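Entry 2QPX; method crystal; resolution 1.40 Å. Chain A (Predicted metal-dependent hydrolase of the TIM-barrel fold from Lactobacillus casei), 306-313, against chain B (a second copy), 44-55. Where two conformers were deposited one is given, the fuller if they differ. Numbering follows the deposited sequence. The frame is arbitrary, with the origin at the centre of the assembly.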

ATOM      1  N   GLU A 306      -4.383 -11.613  -4.731  1.00 17.46           N
ATOM      2  CA  GLU A 306      -3.094 -11.905  -5.377  1.00 18.15           C
ATOM      3  C   GLU A 306      -2.411 -13.139  -4.792  1.00 20.42           C
ATOM      4  O   GLU A 306      -1.848 -13.952  -5.540  1.00 19.28           O
ATOM      5  CB  GLU A 306      -2.189 -10.658  -5.288  1.00 20.13           C
ATOM      6  CG  GLU A 306      -2.641  -9.575  -6.217  1.00 19.59           C
ATOM      7  CD  GLU A 306      -1.998  -8.227  -5.993  1.00 18.82           C
ATOM      8  OE1 GLU A 306      -1.305  -8.029  -4.974  1.00 18.06           O
ATOM      9  OE2 GLU A 306      -2.184  -7.330  -6.868  1.00 20.41           O
ATOM     10  N   LEU A 307      -2.470 -13.309  -3.471  1.00 17.28           N
ATOM     11  CA  LEU A 307      -1.886 -14.460  -2.796  1.00 16.30           C
ATOM     12  C   LEU A 307      -2.880 -15.339  -2.074  1.00 17.07           C
ATOM     13  O   LEU A 307      -2.571 -16.449  -1.758  1.00 18.51           O
ATOM     14  CB  LEU A 307      -0.848 -14.026  -1.749  1.00 17.65           C
ATOM     15  CG  LEU A 307       0.398 -13.293  -2.236  1.00 17.82           C
ATOM     16  CD1 LEU A 307       1.302 -12.933  -1.051  1.00 21.28           C
ATOM     17  CD2 LEU A 307       1.145 -14.093  -3.285  1.00 20.61           C
ATOM     18  N   ALA A 308      -4.069 -14.849  -1.759  1.00 17.57           N
ATOM     19  CA  ALA A 308      -4.992 -15.637  -0.957  1.00 16.18           C
ATOM     20  C   ALA A 308      -5.525 -16.835  -1.714  1.00 15.50           C
ATOM     21  O   ALA A 308      -5.769 -16.760  -2.925  1.00 17.53           O
ATOM     22  CB  ALA A 308      -6.228 -14.758  -0.566  1.00 18.26           C
ATOM     23  N   PRO A 309      -5.906 -17.883  -0.983  1.00 14.24           N
ATOM     24  CA  PRO A 309      -6.765 -18.887  -1.607  1.00 15.30           C
ATOM     25  C   PRO A 309      -8.161 -18.296  -1.835  1.00 14.54           C
ATOM     26  O   PRO A 309      -8.682 -17.590  -0.982  1.00 16.78           O
ATOM     27  CB  PRO A 309      -6.844 -19.988  -0.554  1.00 15.14           C
ATOM     28  CG  PRO A 309      -5.719 -19.710   0.403  1.00 16.19           C
ATOM     29  CD  PRO A 309      -5.628 -18.231   0.413  1.00 15.85           C
ATOM     30  N   TYR A 310      -8.780 -18.667  -2.945  1.00 15.31           N
ATOM     31  CA  TYR A 310     -10.108 -18.173  -3.248  1.00 14.43           C
ATOM     32  C   TYR A 310     -11.141 -18.707  -2.253  1.00 15.15           C
ATOM     33  O   TYR A 310     -12.204 -18.108  -2.088  1.00 17.97           O
ATOM     34  CB  TYR A 310     -10.509 -18.536  -4.707  1.00 15.51           C
ATOM     35  CG  TYR A 310      -9.783 -17.699  -5.730  1.00 15.71           C
ATOM     36  CD1 TYR A 310     -10.160 -16.384  -5.992  1.00 18.32           C
ATOM     37  CD2 TYR A 310      -8.733 -18.225  -6.492  1.00 15.55           C
ATOM     38  CE1 TYR A 310      -9.473 -15.594  -6.935  1.00 17.70           C
ATOM     39  CE2 TYR A 310      -8.057 -17.455  -7.421  1.00 16.90           C
ATOM     40  CZ  TYR A 310      -8.429 -16.150  -7.667  1.00 14.18           C
ATOM     41  OH  TYR A 310      -7.776 -15.394  -8.604  1.00 18.82           O
ATOM     42  N   THR A 311     -10.788 -19.797  -1.554  1.00 14.28           N
ATOM     43  CA  THR A 311     -11.621 -20.393  -0.537  1.00 15.65           C
ATOM     44  C   THR A 311     -11.494 -19.743   0.858  1.00 15.93           C
ATOM     45  O   THR A 311     -12.073 -20.235   1.824  1.00 16.40           O
ATOM     46  CB  THR A 311     -11.335 -21.877  -0.426  1.00 17.28           C
ATOM     47  OG1 THR A 311      -9.923 -22.070  -0.244  1.00 18.70           O
ATOM     48  CG2 THR A 311     -11.863 -22.609  -1.704  1.00 19.13           C
ATOM     49  N   ARG A 312     -10.778 -18.609   0.936  1.00 15.19           N
ATOM     50  CA  ARG A 312     -10.636 -17.875   2.201  1.00 15.28           C
ATOM     51  C   ARG A 312     -11.255 -16.487   2.209  1.00 15.42           C
ATOM     52  O   ARG A 312     -11.357 -15.874   3.278  1.00 14.88           O
ATOM     53  CB  ARG A 312      -9.173 -17.765   2.582  1.00 14.92           C
ATOM     54  CG  ARG A 312      -8.501 -19.131   2.936  1.00 15.85           C
ATOM     55  CD  ARG A 312      -9.078 -19.802   4.178  1.00 15.71           C
ATOM     56  NE  ARG A 312      -8.186 -20.888   4.563  1.00 16.28           N
ATOM     57  CZ  ARG A 312      -7.029 -20.712   5.195  1.00 16.68           C
ATOM     58  NH1 ARG A 312      -6.709 -19.517   5.697  1.00 16.15           N
ATOM     59  NH2 ARG A 312      -6.219 -21.733   5.356  1.00 17.27           N
ATOM     60  N   ILE A 313     -11.631 -15.983   1.027  1.00 16.58           N
ATOM     61  CA  ILE A 313     -12.244 -14.653   0.898  1.00 15.88           C
ATOM     62  C   ILE A 313     -13.775 -14.825   0.873  1.00 16.43           C
ATOM     63  O   ILE A 313     -14.298 -15.748   0.261  1.00 17.38           O
ATOM     64  CB  ILE A 313     -11.624 -13.779  -0.258  1.00 15.98           C
ATOM     65  CG1 ILE A 313     -12.030 -12.295  -0.097  1.00 16.08           C
ATOM     66  CG2 ILE A 313     -11.976 -14.350  -1.620  1.00 18.02           C
ATOM     67  CD1 ILE A 313     -11.317 -11.286  -1.056  1.00 17.04           C
TER
ATOM     68  N   ASP B  44       2.122 -27.886   7.834  1.00 26.62           N
ATOM     69  CA  ASP B  44       0.910 -28.095   8.603  1.00 27.50           C
ATOM     70  C   ASP B  44      -0.301 -27.389   7.977  1.00 25.29           C
ATOM     71  O   ASP B  44      -1.422 -27.636   8.367  1.00 30.98           O
ATOM     72  CB  ASP B  44       1.059 -27.537  10.019  1.00 31.20           C
ATOM     73  CG  ASP B  44       2.014 -28.318  10.857  1.00 37.57           C
ATOM     74  OD1 ASP B  44       2.175 -29.535  10.632  1.00 41.68           O
ATOM     75  OD2 ASP B  44       2.585 -27.703  11.766  1.00 43.91           O
ATOM     76  N   TYR B  45      -0.075 -26.471   7.054  1.00 21.88           N
ATOM     77  CA  TYR B  45      -1.160 -25.700   6.421  1.00 20.06           C
ATOM     78  C   TYR B  45      -1.932 -26.627   5.474  1.00 19.46           C
ATOM     79  O   TYR B  45      -1.314 -27.430   4.775  1.00 22.07           O
ATOM     80  CB  TYR B  45      -0.544 -24.533   5.653  1.00 17.52           C
ATOM     81  CG  TYR B  45      -1.506 -23.596   4.962  1.00 16.64           C
ATOM     82  CD1 TYR B  45      -1.975 -23.857   3.683  1.00 18.00           C
ATOM     83  CD2 TYR B  45      -1.897 -22.398   5.557  1.00 17.49           C
ATOM     84  CE1 TYR B  45      -2.812 -22.978   3.014  1.00 15.05           C
ATOM     85  CE2 TYR B  45      -2.718 -21.507   4.917  1.00 16.80           C
ATOM     86  CZ  TYR B  45      -3.211 -21.800   3.634  1.00 16.22           C
ATOM     87  OH  TYR B  45      -4.008 -20.927   2.923  1.00 16.98           O
ATOM     88  N   PRO B  46      -3.280 -26.548   5.440  1.00 21.06           N
ATOM     89  CA  PRO B  46      -3.989 -27.527   4.609  1.00 20.86           C
ATOM     90  C   PRO B  46      -3.683 -27.462   3.130  1.00 18.54           C
ATOM     91  O   PRO B  46      -3.799 -26.416   2.490  1.00 18.28           O
ATOM     92  CB  PRO B  46      -5.471 -27.247   4.890  1.00 22.62           C
ATOM     93  CG  PRO B  46      -5.458 -26.533   6.211  1.00 24.83           C
ATOM     94  CD  PRO B  46      -4.234 -25.687   6.162  1.00 23.20           C
ATOM     95  N   LEU B  47      -3.264 -28.599   2.582  1.00 20.71           N
ATOM     96  CA  LEU B  47      -2.859 -28.626   1.185  1.00 20.45           C
ATOM     97  C   LEU B  47      -4.011 -28.272   0.258  1.00 17.79           C
ATOM     98  O   LEU B  47      -3.815 -27.641  -0.789  1.00 17.68           O
ATOM     99  CB  LEU B  47      -2.239 -29.975   0.828  1.00 22.01           C
ATOM    100  CG  LEU B  47      -1.382 -29.966  -0.454  1.00 22.77           C
ATOM    101  CD1 LEU B  47      -0.170 -29.053  -0.284  1.00 24.86           C
ATOM    102  CD2 LEU B  47      -0.977 -31.412  -0.743  1.00 28.15           C
ATOM    103  N   ALA B  48      -5.225 -28.645   0.645  1.00 19.55           N
ATOM    104  CA  ALA B  48      -6.414 -28.327  -0.136  1.00 20.47           C
ATOM    105  C   ALA B  48      -6.578 -26.813  -0.292  1.00 17.36           C
ATOM    106  O   ALA B  48      -6.971 -26.331  -1.351  1.00 19.38           O
ATOM    107  CB  ALA B  48      -7.689 -28.952   0.494  1.00 22.05           C
ATOM    108  N   ASP B  49      -6.244 -26.053   0.753  1.00 16.93           N
ATOM    109  CA  ASP B  49      -6.303 -24.587   0.662  1.00 17.24           C
ATOM    110  C   ASP B  49      -5.227 -24.038  -0.286  1.00 16.39           C
ATOM    111  O   ASP B  49      -5.482 -23.160  -1.092  1.00 15.62           O
ATOM    112  CB  ASP B  49      -6.159 -23.967   2.053  1.00 17.53           C
ATOM    113  CG  ASP B  49      -7.296 -24.336   3.019  1.00 20.36           C
ATOM    114  OD1 ASP B  49      -8.306 -24.930   2.641  1.00 24.33           O
ATOM    115  OD2 ASP B  49      -7.158 -24.017   4.210  1.00 21.20           O
ATOM    116  N   THR B  50      -3.995 -24.562  -0.183  1.00 15.93           N
ATOM    117  CA  THR B  50      -2.949 -24.191  -1.103  1.00 16.39           C
ATOM    118  C   THR B  50      -3.376 -24.440  -2.549  1.00 15.06           C
ATOM    119  O   THR B  50      -3.087 -23.642  -3.432  1.00 15.89           O
ATOM    120  CB  THR B  50      -1.656 -24.948  -0.756  1.00 16.13           C
ATOM    121  OG1 THR B  50      -1.210 -24.483   0.528  1.00 16.90           O
ATOM    122  CG2 THR B  50      -0.555 -24.757  -1.855  1.00 16.63           C
ATOM    123  N   LYS B  51      -4.056 -25.554  -2.785  1.00 16.00           N
ATOM    124  CA  LYS B  51      -4.494 -25.930  -4.144  0.50 17.05           C
ATOM    125  C   LYS B  51      -5.647 -25.067  -4.662  1.00 16.84           C
ATOM    126  O   LYS B  51      -6.005 -25.144  -5.830  1.00 19.36           O
ATOM    127  CB  LYS B  51      -4.841 -27.423  -4.207  0.50 18.22           C
ATOM    128  CG  LYS B  51      -3.627 -28.317  -4.121  0.50 17.85           C
ATOM    129  CD  LYS B  51      -3.993 -29.802  -4.201  0.50 19.34           C
ATOM    130  CE  LYS B  51      -2.764 -30.678  -4.204  0.50 20.93           C
ATOM    131  NZ  LYS B  51      -3.111 -32.120  -4.046  0.50 25.29           N
ATOM    132  N   ASN B  52      -6.204 -24.224  -3.785  1.00 16.29           N
ATOM    133  CA  ASN B  52      -7.211 -23.269  -4.162  1.00 16.28           C
ATOM    134  C   ASN B  52      -6.679 -21.849  -4.347  1.00 17.29           C
ATOM    135  O   ASN B  52      -7.447 -20.875  -4.406  1.00 16.59           O
ATOM    136  CB  ASN B  52      -8.412 -23.332  -3.179  1.00 17.02           C
ATOM    137  CG  ASN B  52      -9.352 -24.480  -3.490  1.00 18.53           C
ATOM    138  OD1 ASN B  52      -9.552 -25.371  -2.668  1.00 25.34           O
ATOM    139  ND2 ASN B  52      -9.914 -24.467  -4.670  1.00 16.90           N
ATOM    140  N   ARG B  53      -5.374 -21.720  -4.487  1.00 18.54           N
ATOM    141  CA  ARG B  53      -4.700 -20.510  -4.934  1.00 17.36           C
ATOM    142  C   ARG B  53      -4.392 -20.638  -6.394  1.00 17.24           C
ATOM    143  O   ARG B  53      -4.205 -21.759  -6.896  1.00 19.54           O
ATOM    144  CB  ARG B  53      -3.390 -20.315  -4.172  1.00 16.37           C
ATOM    145  CG  ARG B  53      -3.578 -20.248  -2.656  1.00 17.14           C
ATOM    146  CD  ARG B  53      -2.268 -20.194  -1.908  1.00 16.81           C
ATOM    147  NE  ARG B  53      -1.504 -18.989  -2.172  1.00 16.55           N
ATOM    148  CZ  ARG B  53      -0.385 -18.900  -2.883  1.00 16.83           C
ATOM    149  NH1 ARG B  53       0.141 -19.928  -3.523  1.00 18.18           N
ATOM    150  NH2 ARG B  53       0.234 -17.752  -2.941  1.00 19.55           N
ATOM    151  N   LEU B  54      -4.228 -19.505  -7.063  1.00 15.70           N
ATOM    152  CA  LEU B  54      -3.963 -19.508  -8.484  1.00 17.44           C
ATOM    153  C   LEU B  54      -2.587 -20.084  -8.854  1.00 18.40           C
ATOM    154  O   LEU B  54      -2.462 -20.740  -9.913  1.00 18.27           O
ATOM    155  CB  LEU B  54      -4.119 -18.101  -9.063  1.00 18.64           C
ATOM    156  CG  LEU B  54      -4.247 -18.018 -10.588  1.00 18.78           C
ATOM    157  CD1 LEU B  54      -5.471 -18.849 -11.088  1.00 20.45           C
ATOM    158  CD2 LEU B  54      -4.401 -16.566 -11.069  1.00 19.45           C
ATOM    159  N   ALA B  55      -1.571 -19.910  -8.014  1.00 17.42           N
ATOM    160  CA  ALA B  55      -0.215 -20.345  -8.360  1.00 18.14           C
ATOM    161  C   ALA B  55      -0.165 -21.835  -8.717  1.00 17.84           C
ATOM    162  O   ALA B  55       0.470 -22.233  -9.676  1.00 17.70           O
ATOM    163  CB  ALA B  55       0.784 -20.036  -7.210  1.00 18.33           C
TER
HETATM  164  O   HOH W   1      -4.404 -16.919  -5.442  1.00 18.82           O
HETATM  165  O   HOH W   2      -9.712 -24.792   0.330  1.00 23.89           O
HETATM  166  O   HOH W   3     -10.209 -23.106   3.998  1.00 31.54           O

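The chain A stretch has an irregular backbone, with no regular helix or strand. Near its end, Arg A312 N donates to Pro A309 O at 3.0 Å. In chain B, Pro B46 sits at the N-cap position, just before a short helix that begins at Leu B47. A type I turn runs from Thr B50 to Arg B53. The nearest CA atoms across the stretches are those of Pro A309 and Arg B53, 4.2 Å apart. Together the two stretches bury 527 Å².

One hydrogen bond joins backbone to backbone. Tyr A310 N donates to Asn B52 O at 3.0 Å, and the N-H...O angle of 164° is nearly straight. The same carbonyl receives a CA-H...O contact, with Pro A309 CA 3.5 Å from Asn B52 O. Pro A309 has no amide hydrogen; the backbone donor is Tyr A310 N.

Arg B53 reaches across with its side chain. Its CB points sideways, but the extended chi2 (t) and the bend at chi3 (p) bring the guanidinium edge to Leu A307. Arg B53 NE donates to Leu A307 O at 2.8 Å, and Arg B53 NH2 adds a weak bond to Leu A307 O at 3.3 Å. Both residues are buried. The aliphatic part also packs: Arg B53 CG lies 3.8 Å from Pro A309 CG.

The compact ring of Pro A309 fits closely against chain B. Pro A309 CB is 3.5 Å from Asp B49 O, and Pro A309 CG is 3.3 Å from Tyr B45 OH.

Arg A312 and Asp B49 point toward each other's stretch and form a salt bridge. Arg A312 NH2 donates to Asp B49 OD2 at 2.7 Å and 168°. A weak bond from Arg A312 NE reaches Asp B49 OD2 at 3.3 Å. Asp B49 OD2 lies at the guanidinium edge, where the N-H groups point, while Tyr B45 OH lies over one face.

Thr A311 points its CB toward chain B. Its small side chain both packs and meets water: Thr A311 OG1 is 3.5 Å from Asn B52 CB and bonds water 2 at 2.8 Å. Asp B49 OD1 accepts from water 2 at 2.7 Å and from water 3 at 3.0 Å. Water 3 accepts from Arg A312 NE at 3.1 Å. Water 1 donates to Ala A308 O at 2.9 Å and accepts from Leu B54 N at 3.1 Å, linking the backbones again.

Apolar packing completes the contact. Leu B54 CB meets the edge of the Tyr A310 ring, 4.3 Å from Tyr A310 CE2.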